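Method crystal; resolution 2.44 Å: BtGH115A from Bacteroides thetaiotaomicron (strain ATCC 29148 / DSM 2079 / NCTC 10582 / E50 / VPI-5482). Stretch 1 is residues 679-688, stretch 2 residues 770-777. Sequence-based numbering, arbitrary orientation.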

ATOM      1  N   THR A 679     -12.389  30.748  -8.196  1.00 65.11           N
ATOM      2  CA  THR A 679     -12.862  32.082  -7.864  1.00 59.70           C
ATOM      3  C   THR A 679     -14.006  31.882  -6.846  1.00 63.95           C
ATOM      4  O   THR A 679     -15.004  31.220  -7.145  1.00 60.02           O
ATOM      5  CB  THR A 679     -13.309  32.793  -9.174  1.00 62.95           C
ATOM      6  OG1 THR A 679     -12.197  32.909 -10.089  1.00 63.36           O
ATOM      7  CG2 THR A 679     -13.941  34.182  -8.933  1.00 55.67           C
ATOM      8  N   PHE A 680     -13.827  32.389  -5.624  1.00 64.45           N
ATOM      9  CA  PHE A 680     -14.845  32.260  -4.556  1.00 68.31           C
ATOM     10  C   PHE A 680     -15.417  33.622  -4.224  1.00 69.68           C
ATOM     11  O   PHE A 680     -14.685  34.612  -4.215  1.00 69.32           O
ATOM     12  CB  PHE A 680     -14.261  31.656  -3.276  1.00 64.98           C
ATOM     13  CG  PHE A 680     -13.749  30.271  -3.451  1.00 63.19           C
ATOM     14  CD1 PHE A 680     -12.455  30.046  -3.902  1.00 60.63           C
ATOM     15  CD2 PHE A 680     -14.564  29.190  -3.195  1.00 64.00           C
ATOM     16  CE1 PHE A 680     -11.986  28.765  -4.095  1.00 59.94           C
ATOM     17  CE2 PHE A 680     -14.096  27.904  -3.372  1.00 60.69           C
ATOM     18  CZ  PHE A 680     -12.809  27.690  -3.826  1.00 56.21           C
ATOM     19  N   SER A 681     -16.709  33.669  -3.923  1.00 64.26           N
ATOM     20  CA  SER A 681     -17.356  34.945  -3.662  1.00 62.09           C
ATOM     21  C   SER A 681     -18.149  34.973  -2.355  1.00 60.31           C
ATOM     22  O   SER A 681     -18.708  33.950  -1.885  1.00 47.36           O
ATOM     23  CB  SER A 681     -18.212  35.392  -4.857  1.00 65.42           C
ATOM     24  OG  SER A 681     -19.336  34.541  -5.011  1.00 77.00           O
ATOM     25  N   PHE A 682     -18.195  36.173  -1.782  1.00 54.65           N
ATOM     26  CA  PHE A 682     -18.802  36.362  -0.486  1.00 61.85           C
ATOM     27  C   PHE A 682     -19.190  37.816  -0.307  1.00 58.81           C
ATOM     28  O   PHE A 682     -18.674  38.715  -1.007  1.00 49.28           O
ATOM     29  CB  PHE A 682     -17.858  35.881   0.640  1.00 67.29           C
ATOM     30  CG  PHE A 682     -16.538  36.611   0.691  1.00 63.61           C
ATOM     31  CD1 PHE A 682     -15.511  36.308  -0.207  1.00 63.82           C
ATOM     32  CD2 PHE A 682     -16.319  37.602   1.639  1.00 65.33           C
ATOM     33  CE1 PHE A 682     -14.298  36.989  -0.172  1.00 62.81           C
ATOM     34  CE2 PHE A 682     -15.107  38.283   1.683  1.00 70.89           C
ATOM     35  CZ  PHE A 682     -14.093  37.972   0.777  1.00 65.60           C
ATOM     36  N   GLY A 683     -20.081  38.021   0.661  1.00 63.00           N
ATOM     37  CA  GLY A 683     -20.771  39.276   0.822  1.00 67.53           C
ATOM     38  C   GLY A 683     -20.119  40.252   1.766  1.00 71.58           C
ATOM     39  O   GLY A 683     -18.882  40.351   1.878  1.00 68.42           O
ATOM     40  N   ASN A 684     -21.003  40.967   2.442  1.00 79.57           N
ATOM     41  CA  ASN A 684     -20.664  42.040   3.330  1.00 83.75           C
ATOM     42  C   ASN A 684     -20.115  41.520   4.655  1.00 82.77           C
ATOM     43  O   ASN A 684     -20.832  40.824   5.397  1.00 79.75           O
ATOM     44  CB  ASN A 684     -21.928  42.860   3.579  1.00 90.43           C
ATOM     45  CG  ASN A 684     -21.628  44.257   4.057  1.00 93.24           C
ATOM     46  OD1 ASN A 684     -20.611  44.849   3.671  1.00 94.16           O
ATOM     47  ND2 ASN A 684     -22.517  44.804   4.897  1.00 87.84           N
ATOM     48  N   LEU A 685     -18.847  41.849   4.925  1.00 73.46           N
ATOM     49  CA  LEU A 685     -18.206  41.591   6.227  1.00 84.50           C
ATOM     50  C   LEU A 685     -18.197  42.828   7.142  1.00 94.49           C
ATOM     51  O   LEU A 685     -18.399  43.955   6.673  1.00103.01           O
ATOM     52  CB  LEU A 685     -16.760  41.116   6.039  1.00 76.40           C
ATOM     53  CG  LEU A 685     -16.405  39.973   5.076  1.00 81.45           C
ATOM     54  CD1 LEU A 685     -14.893  39.798   5.034  1.00 71.01           C
ATOM     55  CD2 LEU A 685     -17.116  38.655   5.385  1.00 71.33           C
ATOM     56  N   LYS A 686     -17.960  42.606   8.441  1.00 90.57           N
ATOM     57  CA  LYS A 686     -17.581  43.674   9.380  1.00 84.63           C
ATOM     58  C   LYS A 686     -16.047  43.803   9.282  1.00 87.49           C
ATOM     59  O   LYS A 686     -15.453  43.327   8.310  1.00 90.32           O
ATOM     60  CB  LYS A 686     -18.043  43.332  10.805  1.00 83.55           C
ATOM     61  CG  LYS A 686     -19.477  42.814  10.909  1.00 86.05           C
ATOM     62  CD  LYS A 686     -19.906  42.669  12.361  1.00 94.59           C
ATOM     63  CE  LYS A 686     -21.163  41.811  12.509  1.00 95.77           C
ATOM     64  NZ  LYS A 686     -20.875  40.344  12.531  1.00 90.06           N
ATOM     65  N   THR A 687     -15.412  44.455  10.255  1.00 79.34           N
ATOM     66  CA  THR A 687     -13.938  44.410  10.449  1.00 79.14           C
ATOM     67  C   THR A 687     -13.008  44.811   9.274  1.00 80.21           C
ATOM     68  O   THR A 687     -13.325  44.652   8.089  1.00 62.72           O
ATOM     69  CB  THR A 687     -13.446  43.055  11.046  1.00 87.92           C
ATOM     70  OG1 THR A 687     -13.070  42.147   9.990  1.00 86.32           O
ATOM     71  CG2 THR A 687     -14.492  42.418  12.019  1.00 76.18           C
ATOM     72  N   ASP A 688     -11.830  45.292   9.666  1.00 92.27           N
ATOM     73  CA  ASP A 688     -10.774  45.819   8.791  1.00101.62           C
ATOM     74  C   ASP A 688     -10.253  44.800   7.739  1.00 95.95           C
ATOM     75  O   ASP A 688     -10.022  45.142   6.568  1.00 83.26           O
ATOM     76  CB  ASP A 688      -9.637  46.328   9.722  1.00115.04           C
ATOM     77  CG  ASP A 688      -8.461  47.005   8.982  1.00127.24           C
ATOM     78  OD1 ASP A 688      -8.602  47.438   7.818  1.00139.98           O
ATOM     79  OD2 ASP A 688      -7.373  47.125   9.599  1.00118.12           O
ATOM     80  N   GLN A 770      -9.817  22.549   1.434  1.00 40.95           N
ATOM     81  CA  GLN A 770     -10.766  23.471   2.077  1.00 41.16           C
ATOM     82  C   GLN A 770     -10.302  24.909   1.996  1.00 42.04           C
ATOM     83  O   GLN A 770      -9.126  25.172   1.779  1.00 46.31           O
ATOM     84  CB  GLN A 770     -10.988  23.107   3.529  1.00 38.00           C
ATOM     85  CG  GLN A 770     -11.582  21.713   3.701  1.00 43.05           C
ATOM     86  CD  GLN A 770     -11.613  21.241   5.145  1.00 42.00           C
ATOM     87  OE1 GLN A 770     -10.574  21.108   5.794  1.00 44.88           O
ATOM     88  NE2 GLN A 770     -12.803  20.998   5.658  1.00 38.58           N
ATOM     89  N   VAL A 771     -11.242  25.830   2.150  1.00 43.13           N
ATOM     90  CA  VAL A 771     -10.976  27.248   2.331  1.00 42.25           C
ATOM     91  C   VAL A 771     -11.926  27.737   3.443  1.00 49.03           C
ATOM     92  O   VAL A 771     -13.126  27.435   3.405  1.00 47.60           O
ATOM     93  CB  VAL A 771     -11.235  28.061   1.037  1.00 39.66           C
ATOM     94  CG1 VAL A 771     -10.927  29.529   1.285  1.00 42.04           C
ATOM     95  CG2 VAL A 771     -10.382  27.569  -0.142  1.00 38.05           C
HETATM   96  N   MSE A 772     -11.390  28.463   4.433  1.00 49.33           N
HETATM   97  CA  MSE A 772     -12.219  29.170   5.431  1.00 50.51           C
HETATM   98  C   MSE A 772     -11.904  30.661   5.503  1.00 52.65           C
HETATM   99  O   MSE A 772     -10.846  31.106   5.051  1.00 47.37           O
HETATM  100  CB  MSE A 772     -12.139  28.495   6.783  1.00 51.73           C
HETATM  101  CG  MSE A 772     -12.750  27.096   6.742  1.00 57.85           C
HETATM  102 SE   MSE A 772     -11.337  25.774   6.390  1.00 62.15          SE
HETATM  103  CE  MSE A 772     -11.774  24.413   7.752  1.00 61.11           C
ATOM    104  N   LEU A 773     -12.822  31.448   6.065  1.00 64.54           N
ATOM    105  CA  LEU A 773     -12.689  32.918   5.999  1.00 65.86           C
ATOM    106  C   LEU A 773     -12.347  33.732   7.265  1.00 66.31           C
ATOM    107  O   LEU A 773     -11.385  34.474   7.215  1.00 78.97           O
ATOM    108  CB  LEU A 773     -13.702  33.579   5.044  1.00 61.39           C
ATOM    109  CG  LEU A 773     -13.082  34.207   3.769  1.00 70.81           C
ATOM    110  CD1 LEU A 773     -12.026  33.400   3.020  1.00 67.16           C
ATOM    111  CD2 LEU A 773     -14.160  34.636   2.788  1.00 71.89           C
ATOM    112  N   TYR A 774     -13.102  33.641   8.359  1.00 59.93           N
ATOM    113  CA  TYR A 774     -12.761  34.406   9.625  1.00 63.10           C
ATOM    114  C   TYR A 774     -12.534  35.942   9.535  1.00 65.36           C
ATOM    115  O   TYR A 774     -11.576  36.415   8.894  1.00 57.63           O
ATOM    116  CB  TYR A 774     -11.576  33.774  10.413  1.00 58.98           C
ATOM    117  CG  TYR A 774     -11.645  32.269  10.527  1.00 58.38           C
ATOM    118  CD1 TYR A 774     -12.562  31.637  11.394  1.00 57.88           C
ATOM    119  CD2 TYR A 774     -10.812  31.470   9.743  1.00 52.18           C
ATOM    120  CE1 TYR A 774     -12.636  30.241  11.470  1.00 56.53           C
ATOM    121  CE2 TYR A 774     -10.872  30.092   9.817  1.00 53.60           C
ATOM    122  CZ  TYR A 774     -11.787  29.481  10.663  1.00 52.19           C
ATOM    123  OH  TYR A 774     -11.793  28.112  10.696  1.00 53.14           O
ATOM    124  N   GLU A 775     -13.379  36.702  10.237  1.00 73.64           N
ATOM    125  CA  GLU A 775     -13.285  38.178  10.271  1.00 83.11           C
ATOM    126  C   GLU A 775     -11.928  38.765  10.725  1.00 87.04           C
ATOM    127  O   GLU A 775     -11.101  39.053   9.862  1.00 94.10           O
ATOM    128  CB  GLU A 775     -14.501  38.810  10.968  1.00 89.65           C
ATOM    129  CG  GLU A 775     -15.473  39.428   9.961  1.00 89.33           C
ATOM    130  CD  GLU A 775     -16.952  39.247  10.287  1.00 85.55           C
ATOM    131  OE1 GLU A 775     -17.749  39.228   9.317  1.00 78.92           O
ATOM    132  OE2 GLU A 775     -17.329  39.150  11.480  1.00 83.20           O
ATOM    133  N   VAL A 776     -11.695  38.930  12.034  1.00 84.60           N
ATOM    134  CA  VAL A 776     -10.382  39.395  12.605  1.00 89.30           C
ATOM    135  C   VAL A 776      -9.897  40.831  12.263  1.00 87.24           C
ATOM    136  O   VAL A 776     -10.189  41.361  11.189  1.00 89.13           O
ATOM    137  CB  VAL A 776      -9.214  38.371  12.413  1.00 85.20           C
ATOM    138  CG1 VAL A 776      -9.713  36.933  12.493  1.00 87.54           C
ATOM    139  CG2 VAL A 776      -8.427  38.617  11.129  1.00 83.86           C
ATOM    140  N   ASN A 777      -9.113  41.422  13.174  1.00 88.85           N
ATOM    141  CA  ASN A 777      -8.668  42.833  13.059  1.00 92.02           C
ATOM    142  C   ASN A 777      -7.164  43.117  12.918  1.00 82.15           C
ATOM    143  O   ASN A 777      -6.736  43.772  11.958  1.00 72.04           O
ATOM    144  CB  ASN A 777      -9.295  43.688  14.176  1.00 85.99           C
ATOM    145  CG  ASN A 777     -10.637  44.269  13.761  1.00 87.42           C
ATOM    146  OD1 ASN A 777     -11.684  43.911  14.306  1.00 90.47           O
ATOM    147  ND2 ASN A 777     -10.616  45.145  12.757  1.00 84.17           N
TER

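The two stretches run side by side in the same direction, each leaving a β-strand for a loop, but their strands do not pair through the backbone. The CA atoms of Phe680 and Val771 lie 9.4 Å apart and those of Phe682 and Leu773 9.6 Å apart, a spacing that side chains fill. By Asp688 and Asn777 the CA-to-CA distance has fallen to 5.6 Å, and polar groups take over.

Along stretch 2, Gln770 and Met772, a selenomethionine, make no contact with stretch 1, whereas Val771 between them points toward it, as strand alternation allows. The contact there is loose: CG2 of Val771 lies 4.4 Å from CZ of Phe680, a buried apolar pair without directional demands. Leu773 packs more tightly. Its CD2 methyl sits 3.5 Å from the centroid of the Phe682 ring and only 5° off the ring normal, a CH-π contact in which weakly polarized C-H bonds can meet the π cloud. A branched aliphatic side chain suits this place, supplying a methyl to cover a broad aromatic face.

Tyr774 points away, and Glu775 then becomes the center of the polar end, with the largest covered area of any residue here. Its OE1 accepts a weak hydrogen bond from the backbone N of Lys686, at 3.5 Å but nearly straight at 166°. OE2 forms a long salt bridge with NZ of Lys686, at 3.9 Å. A carboxylate can thus engage both backbone and side chain of one residue, while its aliphatic CG lies 3.6 Å from OG1 of Thr687.

Val776 directs its side chain away and contributes its backbone instead: its O lies 3.2 Å from OG1 of Thr687. Finally, the side chain of Asn777 reaches back beside Thr687 and Asp688, closing the contact with a compact polar group at an exposed edge.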